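Local coordinates for protein molinate hydrolase (Gulosibacter molinativorax, PDB 4UB9) that hydrolyses the thiocarbamate pesticide molinate, probably as a zinc-dependent member of the amidohydrolase family, at residues M300-M305 with E327-T332; T306-I311 with R352-N357; L368-D373 with V403-M408. All coordinates share one frame; numbering follows the deposited sequence.

Contact 1: M300-M305 with E327-T332; sequences MIHATM and EVQPTT
Zinc ligand His302, which binds the metal through NE2 together with His282, lies at the C-terminal end of strand 299-301, and its backbone is pinned to strand 326-328. Glu327 N donates to Met300 O (2.9 Å), coming in above the carbonyl plane. Ala303 N reaches Glu327 O at 3.0 Å in an almost straight bond (173°). This is the parallel pairing of consecutive strands in the amidohydrolase (beta/alpha)8 barrel, with helix 313-322 making the beta-alpha-beta crossover. The Glu327 side chain starts in the crowded position between backbone N and carbonyl carbon (chi1 90°) and bends again at chi2. With that curl Glu327 OE2 takes His302 N at 3.0 Å from above the carboxylate plane, and Glu327 CG lies 3.5 Å from Ile301 CD1. Gln329 NE2, with Glu327 OE1 in its amide plane, donates to that oxygen at 2.9 Å and more weakly to OE2, helping to hold the carboxylate of Glu327, itself a second-shell group behind His302. Gln329 NE2 also stands at the edge of the His302 ring, near its plane, 4.1 Å from His302 CD2. One water donates to Thr304 OG1 (2.6 Å) and accepts from Gln329 N (2.9 Å); Thr304 OG1 also bonds to Asp358.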
# COMPACT_ATOMS: atom_id res chain seq x y z
N MET A 300 13.00 32.59 8.84
CA MET A 300 13.13 31.43 7.99
C MET A 300 13.08 30.12 8.81
O MET A 300 14.01 29.76 9.53
CB MET A 300 14.43 31.54 7.20
CG MET A 300 14.34 32.71 6.23
SD MET A 300 15.86 33.04 5.34
CE MET A 300 16.85 33.62 6.71
N ILE A 301 11.98 29.40 8.66
CA ILE A 301 11.75 28.17 9.41
C ILE A 301 12.60 27.01 8.87
O ILE A 301 12.76 26.83 7.66
CB ILE A 301 10.28 27.78 9.43
CG1 ILE A 301 9.43 28.95 9.91
CG2 ILE A 301 10.03 26.58 10.31
CD1 ILE A 301 9.68 29.39 11.34
N HIS A 302 13.18 26.28 9.80
CA HIS A 302 14.14 25.17 9.55
C HIS A 302 15.10 25.46 8.42
O HIS A 302 15.20 24.74 7.45
CB HIS A 302 13.52 23.77 9.52
CG HIS A 302 12.33 23.63 8.64
ND1 HIS A 302 12.39 23.76 7.27
CD2 HIS A 302 11.06 23.26 8.93
CE1 HIS A 302 11.19 23.55 6.76
NE2 HIS A 302 10.36 23.24 7.74
N ALA A 303 15.80 26.56 8.61
CA ALA A 303 16.66 27.12 7.59
C ALA A 303 17.74 26.14 7.20
O ALA A 303 18.22 26.15 6.08
CB ALA A 303 17.27 28.40 8.10
N THR A 304 18.16 25.35 8.16
CA THR A 304 19.28 24.41 7.94
C THR A 304 18.86 23.09 7.33
O THR A 304 19.70 22.21 7.11
CB THR A 304 20.02 24.11 9.27
OG1 THR A 304 19.05 23.81 10.28
CG2 THR A 304 20.82 25.30 9.67
N MET A 305 17.55 22.92 7.11
CA MET A 305 17.06 21.74 6.43
C MET A 305 17.21 21.98 4.92
O MET A 305 16.41 22.65 4.30
CB MET A 305 15.64 21.46 6.79
CG MET A 305 15.19 20.10 6.28
SD MET A 305 13.41 19.93 6.42
CE MET A 305 13.22 19.78 8.22
N GLU A 327 15.36 30.30 12.04
CA GLU A 327 15.08 29.28 13.04
C GLU A 327 15.61 27.98 12.54
O GLU A 327 15.65 27.71 11.36
CB GLU A 327 13.64 29.20 13.62
CG GLU A 327 12.61 28.36 12.97
CD GLU A 327 12.51 26.90 13.41
OE1 GLU A 327 11.66 26.55 14.25
OE2 GLU A 327 13.23 26.10 12.81
N VAL A 328 16.08 27.18 13.49
CA VAL A 328 16.65 25.87 13.19
C VAL A 328 16.11 24.89 14.19
O VAL A 328 15.61 25.29 15.24
CB VAL A 328 18.17 25.85 13.25
CG1 VAL A 328 18.74 26.88 12.30
CG2 VAL A 328 18.63 26.13 14.65
N GLN A 329 16.09 23.64 13.77
CA GLN A 329 15.41 22.56 14.54
C GLN A 329 16.36 21.40 14.64
O GLN A 329 16.45 20.58 13.73
CB GLN A 329 14.11 22.12 13.90
CG GLN A 329 13.07 23.22 14.01
CD GLN A 329 11.79 22.95 13.26
OE1 GLN A 329 11.47 21.81 12.94
NE2 GLN A 329 11.05 23.99 13.01
N PRO A 330 17.15 21.40 15.71
CA PRO A 330 18.15 20.40 15.87
C PRO A 330 17.67 19.26 16.73
O PRO A 330 16.62 19.26 17.35
CB PRO A 330 19.23 21.16 16.60
CG PRO A 330 18.42 21.98 17.56
CD PRO A 330 17.24 22.43 16.77
N THR A 331 18.57 18.32 16.80
CA THR A 331 18.36 17.10 17.46
C THR A 331 19.58 16.90 18.38
O THR A 331 20.69 17.28 18.03
CB THR A 331 18.24 16.07 16.35
OG1 THR A 331 17.39 15.01 16.77
CG2 THR A 331 19.55 15.65 15.90
N THR A 332 19.36 16.40 19.58
CA THR A 332 20.46 16.15 20.51
C THR A 332 21.29 15.00 20.02
O THR A 332 20.87 14.20 19.18
CB THR A 332 19.99 15.82 21.92
OG1 THR A 332 19.22 14.62 21.90
CG2 THR A 332 19.17 16.92 22.51
O HOH W 1 16.55 23.46 10.94

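Contact 2: T306-I311 with R352-N357; sequences TGQAPI and RVHHEN
The loop 306-311, which follows the zinc-site strand 299-301 of the barrel, wraps over the first turn of helix 353-363, with Arg352 at that helix's N-cap position. Apolar contact is the lighter part. Val353 CG1, anti to its own backbone N (chi1 173°), presses on the peptide between Ala309 and Pro310, 3.5 Å from Pro310 N, and meets the proline ring at CD (4.1 Å). On the outer side the guanidinium of Arg352 turns away to Asp348 and Asp340.

Flat-group packing comes next. The Gln308 side chain bends at chi2 and crosses the imidazole of His354 at about a right angle, so that its amide covers one face of the ring, the two planes 35° apart. Thr306 N stands over the opposite face, and the ring is thus held between side chain and backbone of one loop.

Hydrogen bonds carry much of the contact. The loop is folded on itself first: Ala309 N bonds to Thr306 O, and Thr306 OG1 donates to Ala309 O at 2.6 Å, nearly along the C=O axis. His354 NE2 accepts Gln308 N at 2.9 Å, with the donor close to the ring plane. Since His354 ND1 bonds to Phe349 O, the ring is gripped at both nitrogens, consistent with a neutral imidazole protonated on ND1. Asn357 works with both ends of its amide: ND2, which also bonds to Thr304 O, gives Thr306 OG1 a weak bond, tip to tip, at 3.0 Å, while OD1 receives Ile311 N at 3.1 Å (168°) from above the carbonyl plane.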
# COMPACT_ATOMS: atom_id res chain seq x y z
N THR A 306 18.26 21.44 4.33
CA THR A 306 18.67 21.82 2.98
C THR A 306 18.95 20.67 2.03
O THR A 306 19.91 20.69 1.30
CB THR A 306 19.92 22.72 3.01
OG1 THR A 306 21.02 22.03 3.58
CG2 THR A 306 19.63 23.95 3.82
N GLY A 307 18.09 19.67 2.05
CA GLY A 307 18.20 18.60 1.05
C GLY A 307 19.42 17.73 1.24
O GLY A 307 19.91 17.08 0.32
N GLN A 308 19.94 17.77 2.46
CA GLN A 308 21.17 17.10 2.86
C GLN A 308 22.37 17.54 2.05
O GLN A 308 23.29 16.81 1.87
CB GLN A 308 21.01 15.60 2.79
CG GLN A 308 20.19 15.06 3.95
CD GLN A 308 20.89 15.14 5.27
OE1 GLN A 308 20.29 15.47 6.31
NE2 GLN A 308 22.17 14.84 5.27
N ALA A 309 22.35 18.79 1.62
CA ALA A 309 23.48 19.40 0.95
C ALA A 309 23.99 20.54 1.82
O ALA A 309 23.22 21.23 2.45
CB ALA A 309 23.07 19.90 -0.42
N PRO A 310 25.31 20.67 1.93
CA PRO A 310 25.86 21.67 2.86
C PRO A 310 25.66 23.11 2.42
O PRO A 310 25.79 23.43 1.26
CB PRO A 310 27.35 21.33 2.93
CG PRO A 310 27.64 20.66 1.64
CD PRO A 310 26.37 19.94 1.20
N ILE A 311 25.35 23.96 3.38
CA ILE A 311 25.11 25.35 3.10
C ILE A 311 26.42 26.01 2.65
O ILE A 311 27.40 25.92 3.34
CB ILE A 311 24.58 26.09 4.32
CG1 ILE A 311 23.21 25.55 4.70
CG2 ILE A 311 24.48 27.57 4.01
CD1 ILE A 311 22.62 26.21 5.92
N ARG A 352 23.01 14.20 10.12
CA ARG A 352 24.07 14.21 9.08
C ARG A 352 24.41 15.68 8.67
O ARG A 352 24.76 16.49 9.51
CB ARG A 352 23.69 13.33 7.86
CG ARG A 352 23.43 11.85 8.13
CD ARG A 352 22.01 11.65 8.67
NE ARG A 352 21.73 10.28 9.13
CZ ARG A 352 20.85 9.44 8.57
NH1 ARG A 352 20.13 9.81 7.52
NH2 ARG A 352 20.69 8.22 9.08
N VAL A 353 24.25 16.00 7.39
CA VAL A 353 24.61 17.31 6.86
C VAL A 353 23.84 18.45 7.48
O VAL A 353 24.37 19.54 7.64
CB VAL A 353 24.46 17.34 5.33
CG1 VAL A 353 24.67 18.74 4.78
CG2 VAL A 353 25.46 16.36 4.69
N HIS A 354 22.61 18.20 7.91
CA HIS A 354 21.86 19.27 8.56
C HIS A 354 22.37 19.59 9.95
O HIS A 354 22.22 20.72 10.46
CB HIS A 354 20.37 18.95 8.64
CG HIS A 354 19.75 18.77 7.31
ND1 HIS A 354 18.48 18.26 7.15
CD2 HIS A 354 20.25 18.93 6.06
CE1 HIS A 354 18.21 18.16 5.86
NE2 HIS A 354 19.27 18.55 5.18
N HIS A 355 22.94 18.57 10.57
CA HIS A 355 23.60 18.75 11.87
C HIS A 355 24.82 19.65 11.66
O HIS A 355 25.02 20.60 12.42
CB HIS A 355 23.99 17.38 12.47
CG HIS A 355 25.06 17.45 13.52
ND1 HIS A 355 24.79 17.75 14.85
CD2 HIS A 355 26.39 17.29 13.44
CE1 HIS A 355 25.91 17.77 15.54
NE2 HIS A 355 26.90 17.49 14.70
N GLU A 356 25.62 19.33 10.66
CA GLU A 356 26.82 20.13 10.32
C GLU A 356 26.49 21.55 9.92
O GLU A 356 27.25 22.46 10.21
CB GLU A 356 27.60 19.47 9.20
CG GLU A 356 28.30 18.19 9.65
CD GLU A 356 28.58 17.22 8.51
OE1 GLU A 356 28.47 17.60 7.33
OE2 GLU A 356 28.92 16.05 8.79
N ASN A 357 25.35 21.73 9.27
CA ASN A 357 24.86 23.08 8.96
C ASN A 357 24.59 23.84 10.24
O ASN A 357 24.99 24.98 10.38
CB ASN A 357 23.54 23.04 8.19
CG ASN A 357 23.71 22.60 6.73
OD1 ASN A 357 24.78 22.71 6.13
ND2 ASN A 357 22.60 22.18 6.13

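Contact 3: L368-D373 with V403-M408; sequences LVLGTD and VWMQAM
Strand 368-370 pairs with Ser326 on one flank and Gly96 on the other, helping to close the (beta/alpha)8 barrel, and helix 400-410 packs against its outside. The two short axes come within 10.2 Å and run at 143°, so strand and helix are roughly antiparallel.

The tight part is the indole of Trp404, driven from the helix onto the strand with CG anti to the backbone N (chi1 -172°). Leu370 slides past the indole with CG over one face: Leu370 CG stands 3.8 Å from the centroid of the five-membered ring of Trp404, a CH-pi contact. Toward the six-membered ring, Leu370 CD1 meets Trp404 CE3 at 3.6 Å. Met408, one helical turn on from the tryptophan, sets its CG over the opposite face toward the rim, 3.4 Å above the ring plane of Trp404, and the indole is sandwiched between strand and helix side chains. Backbone carbonyls come up obliquely: Gly371 O is 3.4 Å from Trp404 CD1 and Val369 O is 3.6 Å from Trp404 CZ2.

Around this centre the packing thins out. Met405, its chain extended beyond CG, touches Leu370 CD1 with CE at 3.9 Å. Met408, bent at chi2 and chi3, brings CE to 4.1 Å from Leu368 CD1. Thr372 offers Trp404 little more than its CG2, while its hydroxyl bonds to Asp400. On the far side of the helix Gln406 is partly exposed to solvent and bonds to Glu392 and Glu410.

The side chains of the interface meet through apolar and aromatic carbon, with two backbone carbonyls beside the indole; its one polar indole atom, Trp404 NE1, is satisfied by Val328 O of the adjoining strand, a bond that, with the packing on both faces, helps to fix the rotation of the buried ring.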
# COMPACT_ATOMS: atom_id res chain seq x y z
N LEU A 368 19.86 33.53 15.40
CA LEU A 368 19.17 32.26 15.53
C LEU A 368 17.98 32.39 16.41
O LEU A 368 18.03 33.00 17.47
CB LEU A 368 20.13 31.17 16.08
CG LEU A 368 21.23 30.74 15.11
CD1 LEU A 368 22.38 30.02 15.80
CD2 LEU A 368 20.65 29.85 14.01
N VAL A 369 16.93 31.71 16.01
CA VAL A 369 15.68 31.67 16.76
C VAL A 369 15.26 30.26 17.15
O VAL A 369 15.37 29.30 16.39
CB VAL A 369 14.56 32.26 15.92
CG1 VAL A 369 13.18 31.94 16.52
CG2 VAL A 369 14.76 33.76 15.81
N LEU A 370 14.81 30.13 18.40
CA LEU A 370 14.34 28.85 18.88
C LEU A 370 12.98 28.54 18.28
O LEU A 370 12.03 29.34 18.38
CB LEU A 370 14.26 28.82 20.42
CG LEU A 370 13.85 27.49 21.09
CD1 LEU A 370 14.43 27.44 22.49
CD2 LEU A 370 12.33 27.30 21.18
N GLY A 371 12.86 27.32 17.77
CA GLY A 371 11.58 26.77 17.31
C GLY A 371 11.69 25.29 17.10
O GLY A 371 12.76 24.79 16.82
N THR A 372 10.57 24.58 17.25
CA THR A 372 10.62 23.10 17.34
C THR A 372 9.64 22.26 16.55
O THR A 372 9.82 21.06 16.45
CB THR A 372 10.38 22.69 18.80
OG1 THR A 372 9.11 23.20 19.22
CG2 THR A 372 11.49 23.23 19.71
N ASP A 373 8.59 22.87 16.03
CA ASP A 373 7.51 22.16 15.36
C ASP A 373 6.73 21.36 16.37
O ASP A 373 5.97 20.48 16.01
CB ASP A 373 8.01 21.25 14.20
CG ASP A 373 8.03 21.94 12.79
OD1 ASP A 373 7.24 22.89 12.55
OD2 ASP A 373 8.85 21.53 11.93
N VAL A 403 15.05 20.98 25.40
CA VAL A 403 15.83 20.10 24.54
C VAL A 403 16.57 20.85 23.44
O VAL A 403 17.72 20.51 23.07
CB VAL A 403 14.93 19.01 23.90
CG1 VAL A 403 15.71 18.13 22.92
CG2 VAL A 403 14.33 18.14 25.01
N TRP A 404 15.91 21.84 22.87
CA TRP A 404 16.51 22.67 21.78
C TRP A 404 17.80 23.35 22.27
O TRP A 404 18.86 23.26 21.67
CB TRP A 404 15.50 23.74 21.33
CG TRP A 404 15.88 24.53 20.11
CD1 TRP A 404 15.43 24.33 18.84
CD2 TRP A 404 16.74 25.65 20.06
NE1 TRP A 404 15.95 25.28 18.00
CE2 TRP A 404 16.77 26.10 18.72
CE3 TRP A 404 17.49 26.34 21.02
CZ2 TRP A 404 17.52 27.18 18.32
CZ3 TRP A 404 18.23 27.43 20.62
CH2 TRP A 404 18.24 27.84 19.27
N MET A 405 17.65 24.00 23.42
CA MET A 405 18.76 24.69 24.08
C MET A 405 19.90 23.77 24.40
O MET A 405 21.04 24.01 24.05
CB MET A 405 18.27 25.37 25.33
CG MET A 405 17.57 26.69 25.00
SD MET A 405 17.06 27.60 26.45
CE MET A 405 15.84 28.75 25.84
N GLN A 406 19.56 22.63 24.94
CA GLN A 406 20.58 21.59 25.20
C GLN A 406 21.27 21.16 23.92
O GLN A 406 22.50 21.11 23.85
CB GLN A 406 19.91 20.37 25.89
CG GLN A 406 20.89 19.24 26.15
CD GLN A 406 20.23 18.03 26.77
OE1 GLN A 406 19.26 18.15 27.51
NE2 GLN A 406 20.70 16.88 26.41
N ALA A 407 20.48 20.86 22.87
CA ALA A 407 21.07 20.39 21.59
C ALA A 407 22.00 21.44 21.00
O ALA A 407 23.04 21.14 20.44
CB ALA A 407 20.00 20.08 20.59
N MET A 408 21.58 22.70 21.08
CA MET A 408 22.36 23.77 20.46
C MET A 408 23.71 23.94 21.20
O MET A 408 24.75 24.02 20.59
CB MET A 408 21.54 25.07 20.40
CG MET A 408 20.40 25.01 19.38
SD MET A 408 20.96 24.69 17.68
CE MET A 408 21.17 26.36 17.10

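How the contacts relate
Contacts 1 and 3 are fully buried and meet in the barrel wall, where strands 326-328 and 368-370 are neighbours; their centres lie about 8 Å apart. Contact 2 is farther out, about 22 Å from the centre of the chain, with exposed residues at its margin and Thr218 of a second subunit packing on Ala309. Contact 1 touches both others: Thr304 O is 3.1 Å from Asn357 ND2 of contact 2, a probable hydrogen bond, and Gln329 CG rests near Gly371 O of contact 3. Chemistry follows position: backbone pairing and a buried carboxylate beside the zinc site, side-chain amide and imidazole bonds to a loop in contact 2, apolar and aromatic packing between barrel strand and outer helix in contact 3.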